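PDB 4GM6: PfkB family carbohydrate kinase from Listeria grayi DSM 20601, which probably phosphorylates a sugar or sugar acid, as a kinase of the PfkB carbohydrate kinase family. Local coordinates for residues H71-P83 with S133-L147. Numbering follows the deposited sequence.
Sequences HPTRIATVVPANP and SFARHKSMDWDLSEL
R74 reaches across to the helical turn 144-147, where its NH1 donates to L147 O (3.2 Å). The acceptor lies almost in the guanidinium plane, yet the donor stands 71° out of the carbonyl plane, and NH1 also bonds K149 O, so one nitrogen grips two backbone carbonyls. A bend at chi3 (50°) turns the guanidinium toward them. A76 sets its CB over one face of the W142 indole, offset toward the rim and 4.1 Å from the centroid of the five-membered ring, a CH-pi contact; L147 CD1 closes on the same methyl. F101 O, accepting from W142 NE1, helps fix the indole. T77 points the other way, but its OG1, bonded to G31 O, still comes 3.5 Å from F134 CD1. V78 is packed among several side chains: CG2 sits over the centre of the H137 ring, 3.8 Å from its centroid, and also meets the indole rim at W142 CH2, while CG1, anti to the backbone N (chi1 179°), packs on S133 CB. A water bridges V78 O and F134 N. Beyond the strand, P80 CB lies 3.5 Å from S133 OG, whose main partner is A105 O. Segment 133-147 thus covers one side of strand 73-79, between the parallel strands 97-104 and 27-30 of the central sheet of the ribokinase-like PfkB fold, while helix 165-180 meets W142 through M170 and stacks W167 on F134.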
ATOM      1  N   HIS C  71       6.908 -34.183  -6.759  1.00 55.97           N
ATOM      2  CA  HIS C  71       7.215 -35.174  -5.731  1.00 56.96           C
ATOM      3  C   HIS C  71       6.346 -35.002  -4.483  1.00 58.42           C
ATOM      4  O   HIS C  71       6.401 -33.962  -3.824  1.00 50.40           O
ATOM      5  CB  HIS C  71       8.693 -35.115  -5.352  1.00 52.57           C
ATOM      6  CG  HIS C  71       9.622 -35.305  -6.510  1.00 57.11           C
ATOM      7  ND1 HIS C  71      10.005 -36.549  -6.959  1.00 62.50           N
ATOM      8  CD2 HIS C  71      10.252 -34.409  -7.305  1.00 47.77           C
ATOM      9  CE1 HIS C  71      10.827 -36.411  -7.985  1.00 56.83           C
ATOM     10  NE2 HIS C  71      10.992 -35.121  -8.215  1.00 60.67           N
ATOM     11  N   PRO C  72       5.530 -36.020  -4.160  1.00 63.90           N
ATOM     12  CA  PRO C  72       4.800 -35.984  -2.898  1.00 57.92           C
ATOM     13  C   PRO C  72       5.806 -35.897  -1.762  1.00 57.54           C
ATOM     14  O   PRO C  72       6.749 -36.696  -1.695  1.00 60.32           O
ATOM     15  CB  PRO C  72       4.085 -37.343  -2.865  1.00 66.98           C
ATOM     16  CG  PRO C  72       3.998 -37.763  -4.298  1.00 65.15           C
ATOM     17  CD  PRO C  72       5.272 -37.262  -4.913  1.00 60.72           C
ATOM     18  N   THR C  73       5.622 -34.926  -0.883  1.00 54.65           N
ATOM     19  CA  THR C  73       6.544 -34.718   0.222  0.50 53.38           C
ATOM     20  C   THR C  73       5.802 -34.656   1.553  1.00 61.50           C
ATOM     21  O   THR C  73       4.582 -34.428   1.593  1.00 50.34           O
ATOM     22  CB  THR C  73       7.354 -33.415   0.039  0.50 52.16           C
ATOM     23  OG1 THR C  73       6.457 -32.311  -0.140  0.50 42.20           O
ATOM     24  CG2 THR C  73       8.283 -33.518  -1.165  0.50 47.18           C
ATOM     25  N   ARG C  74       6.550 -34.854   2.632  1.00 55.57           N
ATOM     26  CA  ARG C  74       6.023 -34.805   3.984  1.00 54.27           C
ATOM     27  C   ARG C  74       7.125 -34.275   4.888  1.00 53.30           C
ATOM     28  O   ARG C  74       8.319 -34.394   4.576  1.00 51.09           O
ATOM     29  CB  ARG C  74       5.631 -36.203   4.446  1.00 56.99           C
ATOM     30  CG  ARG C  74       6.833 -37.093   4.719  1.00 66.77           C
ATOM     31  CD  ARG C  74       6.407 -38.513   5.028  1.00 62.69           C
ATOM     32  NE  ARG C  74       5.463 -39.036   4.040  1.00 72.61           N
ATOM     33  CZ  ARG C  74       5.256 -40.331   3.813  1.00 89.04           C
ATOM     34  NH1 ARG C  74       5.933 -41.250   4.491  1.00 67.74           N
ATOM     35  NH2 ARG C  74       4.378 -40.712   2.896  1.00108.36           N
ATOM     36  N   ILE C  75       6.737 -33.701   6.018  1.00 48.57           N
ATOM     37  CA  ILE C  75       7.721 -33.087   6.892  1.00 49.58           C
ATOM     38  C   ILE C  75       7.421 -33.342   8.355  1.00 52.93           C
ATOM     39  O   ILE C  75       6.308 -33.084   8.837  1.00 44.92           O
ATOM     40  CB  ILE C  75       7.820 -31.564   6.664  1.00 48.43           C
ATOM     41  CG1 ILE C  75       9.028 -30.983   7.410  1.00 50.96           C
ATOM     42  CG2 ILE C  75       6.547 -30.860   7.118  1.00 38.60           C
ATOM     43  CD1 ILE C  75       9.229 -29.493   7.197  1.00 43.64           C
ATOM     44  N   ALA C  76       8.427 -33.854   9.052  1.00 48.67           N
ATOM     45  CA  ALA C  76       8.363 -33.989  10.499  1.00 51.27           C
ATOM     46  C   ALA C  76       8.712 -32.622  11.106  1.00 54.50           C
ATOM     47  O   ALA C  76       9.844 -32.153  10.986  1.00 53.19           O
ATOM     48  CB  ALA C  76       9.328 -35.066  10.971  1.00 50.29           C
ATOM     49  N   THR C  77       7.735 -31.970  11.730  1.00 46.97           N
ATOM     50  CA  THR C  77       7.984 -30.665  12.332  1.00 47.37           C
ATOM     51  C   THR C  77       7.059 -30.377  13.526  1.00 60.99           C
ATOM     52  O   THR C  77       6.149 -31.155  13.817  1.00 47.70           O
ATOM     53  CB  THR C  77       7.873 -29.540  11.287  1.00 44.21           C
ATOM     54  OG1 THR C  77       8.662 -28.422  11.709  1.00 39.56           O
ATOM     55  CG2 THR C  77       6.413 -29.113  11.116  1.00 44.68           C
ATOM     56  N   VAL C  78       7.308 -29.265  14.220  1.00 50.67           N
ATOM     57  CA  VAL C  78       6.512 -28.899  15.389  1.00 45.16           C
ATOM     58  C   VAL C  78       6.092 -27.437  15.328  1.00 51.39           C
ATOM     59  O   VAL C  78       6.924 -26.561  15.061  1.00 44.75           O
ATOM     60  CB  VAL C  78       7.295 -29.089  16.699  1.00 46.19           C
ATOM     61  CG1 VAL C  78       6.434 -28.679  17.891  1.00 47.42           C
ATOM     62  CG2 VAL C  78       7.783 -30.529  16.836  1.00 52.36           C
ATOM     63  N   VAL C  79       4.808 -27.181  15.589  1.00 42.91           N
ATOM     64  CA  VAL C  79       4.285 -25.824  15.653  1.00 43.38           C
ATOM     65  C   VAL C  79       3.344 -25.645  16.848  1.00 41.37           C
ATOM     66  O   VAL C  79       2.729 -26.594  17.291  1.00 47.21           O
ATOM     67  CB  VAL C  79       3.497 -25.456  14.378  1.00 48.42           C
ATOM     68  CG1 VAL C  79       4.359 -25.667  13.145  1.00 47.91           C
ATOM     69  CG2 VAL C  79       2.211 -26.266  14.303  1.00 45.57           C
ATOM     70  N   PRO C  80       3.212 -24.406  17.359  1.00 50.25           N
ATOM     71  CA  PRO C  80       2.281 -24.200  18.462  1.00 45.03           C
ATOM     72  C   PRO C  80       0.842 -24.270  17.974  1.00 41.59           C
ATOM     73  O   PRO C  80       0.556 -23.897  16.840  1.00 45.24           O
ATOM     74  CB  PRO C  80       2.613 -22.785  18.928  1.00 40.41           C
ATOM     75  CG  PRO C  80       3.039 -22.088  17.668  1.00 37.60           C
ATOM     76  CD  PRO C  80       3.838 -23.143  16.924  1.00 43.13           C
ATOM     77  N   ALA C  81      -0.048 -24.757  18.826  1.00 42.11           N
ATOM     78  CA  ALA C  81      -1.470 -24.843  18.525  1.00 43.00           C
ATOM     79  C   ALA C  81      -2.094 -23.465  18.648  1.00 50.98           C
ATOM     80  O   ALA C  81      -3.005 -23.254  19.430  1.00 55.76           O
ATOM     81  CB  ALA C  81      -2.160 -25.831  19.468  1.00 46.91           C
ATOM     82  N   ASN C  82      -1.570 -22.508  17.901  1.00 44.84           N
ATOM     83  CA  ASN C  82      -2.192 -21.193  17.866  1.00 45.23           C
ATOM     84  C   ASN C  82      -2.263 -20.684  16.428  1.00 42.38           C
ATOM     85  O   ASN C  82      -1.694 -21.304  15.528  1.00 44.67           O
ATOM     86  CB  ASN C  82      -1.482 -20.211  18.821  1.00 41.40           C
ATOM     87  CG  ASN C  82      -0.107 -19.774  18.332  1.00 46.55           C
ATOM     88  OD1 ASN C  82       0.187 -19.780  17.137  1.00 42.60           O
ATOM     89  ND2 ASN C  82       0.740 -19.366  19.268  1.00 43.60           N
ATOM     90  N   PRO C  83      -2.978 -19.567  16.197  1.00 45.05           N
ATOM     91  CA  PRO C  83      -3.153 -19.022  14.847  1.00 42.57           C
ATOM     92  C   PRO C  83      -1.850 -18.774  14.075  1.00 52.15           C
ATOM     93  O   PRO C  83      -1.826 -18.859  12.847  1.00 37.91           O
ATOM     94  CB  PRO C  83      -3.887 -17.700  15.093  1.00 40.86           C
ATOM     95  CG  PRO C  83      -4.653 -17.932  16.356  1.00 38.15           C
ATOM     96  CD  PRO C  83      -3.833 -18.889  17.191  1.00 47.39           C
ATOM     97  N   SER C 133       8.462 -23.663  19.749  1.00 47.36           N
ATOM     98  CA  SER C 133       7.979 -25.033  19.945  1.00 50.67           C
ATOM     99  C   SER C 133       8.982 -26.057  19.419  1.00 50.51           C
ATOM    100  O   SER C 133       9.331 -27.027  20.103  1.00 49.47           O
ATOM    101  CB  SER C 133       6.631 -25.227  19.244  1.00 46.29           C
ATOM    102  OG  SER C 133       5.667 -24.298  19.725  1.00 42.77           O
ATOM    103  N   PHE C 134       9.430 -25.861  18.186  1.00 40.50           N
ATOM    104  CA  PHE C 134      10.375 -26.795  17.591  1.00 53.46           C
ATOM    105  C   PHE C 134      11.668 -26.848  18.399  1.00 47.28           C
ATOM    106  O   PHE C 134      12.159 -27.924  18.737  1.00 48.26           O
ATOM    107  CB  PHE C 134      10.683 -26.419  16.148  1.00 39.08           C
ATOM    108  CG  PHE C 134      11.414 -27.497  15.399  1.00 44.80           C
ATOM    109  CD1 PHE C 134      10.736 -28.336  14.536  1.00 44.30           C
ATOM    110  CD2 PHE C 134      12.775 -27.686  15.582  1.00 49.80           C
ATOM    111  CE1 PHE C 134      11.400 -29.328  13.845  1.00 42.66           C
ATOM    112  CE2 PHE C 134      13.452 -28.684  14.897  1.00 46.31           C
ATOM    113  CZ  PHE C 134      12.761 -29.506  14.025  1.00 44.98           C
ATOM    114  N   ALA C 135      12.208 -25.675  18.715  1.00 47.52           N
ATOM    115  CA  ALA C 135      13.467 -25.593  19.448  1.00 47.50           C
ATOM    116  C   ALA C 135      13.388 -26.264  20.814  1.00 56.47           C
ATOM    117  O   ALA C 135      14.321 -26.955  21.221  1.00 48.24           O
ATOM    118  CB  ALA C 135      13.910 -24.143  19.589  1.00 46.25           C
ATOM    119  N   ARG C 136      12.282 -26.071  21.526  1.00 47.49           N
ATOM    120  CA  ARG C 136      12.174 -26.623  22.878  1.00 60.96           C
ATOM    121  C   ARG C 136      11.626 -28.050  22.925  1.00 60.70           C
ATOM    122  O   ARG C 136      11.508 -28.644  23.993  1.00 53.16           O
ATOM    123  CB  ARG C 136      11.353 -25.685  23.768  1.00 58.53           C
ATOM    124  CG  ARG C 136      12.062 -24.356  23.991  1.00 54.58           C
ATOM    125  CD  ARG C 136      11.196 -23.320  24.682  1.00 67.76           C
ATOM    126  NE  ARG C 136      10.945 -23.654  26.080  1.00 83.39           N
ATOM    127  CZ  ARG C 136       9.771 -24.067  26.538  1.00 85.02           C
ATOM    128  NH1 ARG C 136       8.740 -24.187  25.705  1.00 72.74           N
ATOM    129  NH2 ARG C 136       9.627 -24.355  27.822  1.00 83.71           N
ATOM    130  N   HIS C 137      11.300 -28.608  21.766  1.00 56.64           N
ATOM    131  CA  HIS C 137      10.642 -29.905  21.740  1.00 55.91           C
ATOM    132  C   HIS C 137      11.609 -30.987  22.206  1.00 57.79           C
ATOM    133  O   HIS C 137      12.774 -31.000  21.804  1.00 61.37           O
ATOM    134  CB  HIS C 137      10.108 -30.206  20.336  1.00 56.39           C
ATOM    135  CG  HIS C 137       9.052 -31.267  20.308  1.00 62.96           C
ATOM    136  ND1 HIS C 137       7.767 -31.052  20.759  1.00 53.78           N
ATOM    137  CD2 HIS C 137       9.094 -32.554  19.888  1.00 60.57           C
ATOM    138  CE1 HIS C 137       7.060 -32.158  20.611  1.00 59.88           C
ATOM    139  NE2 HIS C 137       7.843 -33.086  20.087  1.00 64.06           N
ATOM    140  N   LYS C 138      11.125 -31.882  23.061  1.00 63.64           N
ATOM    141  CA  LYS C 138      11.963 -32.950  23.625  1.00 71.91           C
ATOM    142  C   LYS C 138      11.235 -34.281  23.617  1.00 69.79           C
ATOM    143  O   LYS C 138      11.584 -35.194  24.367  1.00 74.80           O
ATOM    144  CB  LYS C 138      12.382 -32.620  25.065  1.00 71.68           C
ATOM    145  CG  LYS C 138      13.101 -31.289  25.205  1.00113.97           C
ATOM    146  CD  LYS C 138      14.204 -31.338  26.250  1.00101.84           C
ATOM    147  CE  LYS C 138      15.097 -30.109  26.137  1.00105.92           C
ATOM    148  NZ  LYS C 138      15.531 -29.837  24.732  1.00 75.70           N
ATOM    149  N   SER C 139      10.222 -34.394  22.773  1.00 72.29           N
ATOM    150  CA  SER C 139       9.347 -35.555  22.818  1.00 74.20           C
ATOM    151  C   SER C 139       9.403 -36.343  21.512  1.00 66.01           C
ATOM    152  O   SER C 139       9.391 -35.761  20.441  1.00 59.91           O
ATOM    153  CB  SER C 139       7.913 -35.107  23.123  1.00 64.53           C
ATOM    154  OG  SER C 139       7.119 -36.223  23.475  1.00 71.42           O
ATOM    155  N   MET C 140       9.475 -37.667  21.597  1.00 81.55           N
ATOM    156  CA  MET C 140       9.497 -38.493  20.391  1.00 82.05           C
ATOM    157  C   MET C 140       8.079 -38.841  19.938  1.00 79.61           C
ATOM    158  O   MET C 140       7.533 -39.879  20.313  1.00 81.95           O
ATOM    159  CB  MET C 140      10.318 -39.768  20.617  1.00 97.99           C
ATOM    160  CG  MET C 140      11.098 -40.199  19.385  1.00129.77           C
ATOM    161  SD  MET C 140      10.060 -40.414  17.921  1.00104.33           S
ATOM    162  CE  MET C 140       9.417 -42.063  18.240  1.00106.14           C
ATOM    163  N   ASP C 141       7.496 -37.970  19.116  1.00 67.90           N
ATOM    164  CA  ASP C 141       6.081 -38.063  18.752  1.00 66.74           C
ATOM    165  C   ASP C 141       5.850 -38.553  17.329  1.00 65.45           C
ATOM    166  O   ASP C 141       4.784 -38.329  16.758  1.00 80.35           O
ATOM    167  CB  ASP C 141       5.402 -36.705  18.952  1.00 63.93           C
ATOM    168  CG  ASP C 141       5.532 -36.209  20.368  1.00 64.82           C
ATOM    169  OD1 ASP C 141       5.396 -37.034  21.285  1.00 71.30           O
ATOM    170  OD2 ASP C 141       5.779 -35.008  20.572  1.00 67.08           O
ATOM    171  N   TRP C 142       6.840 -39.231  16.763  1.00 77.18           N
ATOM    172  CA  TRP C 142       6.734 -39.722  15.395  1.00 69.88           C
ATOM    173  C   TRP C 142       6.883 -41.238  15.299  1.00 81.22           C
ATOM    174  O   TRP C 142       7.900 -41.802  15.704  1.00 76.41           O
ATOM    175  CB  TRP C 142       7.783 -39.050  14.515  1.00 64.07           C
ATOM    176  CG  TRP C 142       7.568 -37.577  14.380  1.00 57.79           C
ATOM    177  CD1 TRP C 142       6.791 -36.948  13.460  1.00 54.96           C
ATOM    178  CD2 TRP C 142       8.127 -36.550  15.209  1.00 59.94           C
ATOM    179  NE1 TRP C 142       6.835 -35.586  13.654  1.00 54.89           N
ATOM    180  CE2 TRP C 142       7.648 -35.316  14.726  1.00 56.13           C
ATOM    181  CE3 TRP C 142       8.991 -36.556  16.313  1.00 64.27           C
ATOM    182  CZ2 TRP C 142       8.004 -34.093  15.305  1.00 59.21           C
ATOM    183  CZ3 TRP C 142       9.338 -35.350  16.892  1.00 65.33           C
ATOM    184  CH2 TRP C 142       8.845 -34.131  16.385  1.00 65.36           C
ATOM    185  N   ASP C 143       5.862 -41.892  14.751  1.00 81.33           N
ATOM    186  CA  ASP C 143       5.953 -43.302  14.421  1.00 76.76           C
ATOM    187  C   ASP C 143       6.814 -43.475  13.170  1.00 76.90           C
ATOM    188  O   ASP C 143       6.388 -43.143  12.067  1.00 80.47           O
ATOM    189  CB  ASP C 143       4.558 -43.894  14.209  1.00 84.17           C
ATOM    190  CG  ASP C 143       4.588 -45.408  14.047  1.00 85.40           C
ATOM    191  OD1 ASP C 143       4.981 -45.872  12.953  1.00 78.35           O
ATOM    192  OD2 ASP C 143       4.223 -46.131  15.006  1.00100.49           O
ATOM    193  N   LEU C 144       8.025 -44.000  13.348  1.00 77.54           N
ATOM    194  CA  LEU C 144       9.019 -44.031  12.267  1.00 79.81           C
ATOM    195  C   LEU C 144       8.619 -44.893  11.068  1.00 78.20           C
ATOM    196  O   LEU C 144       8.796 -44.479   9.923  1.00 75.52           O
ATOM    197  CB  LEU C 144      10.398 -44.445  12.796  1.00 85.76           C
ATOM    198  CG  LEU C 144      11.114 -43.429  13.693  1.00 87.58           C
ATOM    199  CD1 LEU C 144      12.545 -43.863  13.978  1.00101.02           C
ATOM    200  CD2 LEU C 144      11.092 -42.043  13.068  1.00 89.98           C
ATOM    201  N   SER C 145       8.094 -46.087  11.329  1.00 79.39           N
ATOM    202  CA  SER C 145       7.611 -46.951  10.253  1.00 87.96           C
ATOM    203  C   SER C 145       6.606 -46.218   9.353  1.00 84.82           C
ATOM    204  O   SER C 145       6.534 -46.472   8.149  1.00 92.17           O
ATOM    205  CB  SER C 145       7.012 -48.258  10.810  1.00 77.34           C
ATOM    206  OG  SER C 145       6.238 -48.042  11.987  1.00 83.98           O
ATOM    207  N   GLU C 146       5.838 -45.304   9.939  1.00 83.87           N
ATOM    208  CA  GLU C 146       4.857 -44.544   9.176  1.00 82.99           C
ATOM    209  C   GLU C 146       5.526 -43.345   8.516  1.00 76.93           C
ATOM    210  O   GLU C 146       5.197 -42.969   7.387  1.00 77.35           O
ATOM    211  CB  GLU C 146       3.699 -44.096  10.075  1.00 81.22           C
ATOM    212  CG  GLU C 146       2.999 -45.249  10.783  1.00 84.91           C
ATOM    213  CD  GLU C 146       2.660 -46.381   9.831  1.00125.72           C
ATOM    214  OE1 GLU C 146       2.606 -47.552  10.277  1.00128.35           O
ATOM    215  OE2 GLU C 146       2.462 -46.095   8.630  1.00125.66           O
ATOM    216  N   LEU C 147       6.483 -42.755   9.226  1.00 71.67           N
ATOM    217  CA  LEU C 147       7.169 -41.564   8.744  1.00 67.05           C
ATOM    218  C   LEU C 147       8.040 -41.880   7.536  1.00 82.92           C
ATOM    219  O   LEU C 147       8.227 -41.030   6.651  1.00 66.70           O
ATOM    220  CB  LEU C 147       8.039 -40.964   9.854  1.00 63.18           C
ATOM    221  CG  LEU C 147       8.841 -39.723   9.455  1.00 63.57           C
ATOM    222  CD1 LEU C 147       7.896 -38.571   9.158  1.00 59.87           C
ATOM    223  CD2 LEU C 147       9.829 -39.336  10.543  1.00 64.82           C
TER
HETATM  224  O   HOH W   1       7.814 -24.235  16.217  1.00 38.49           O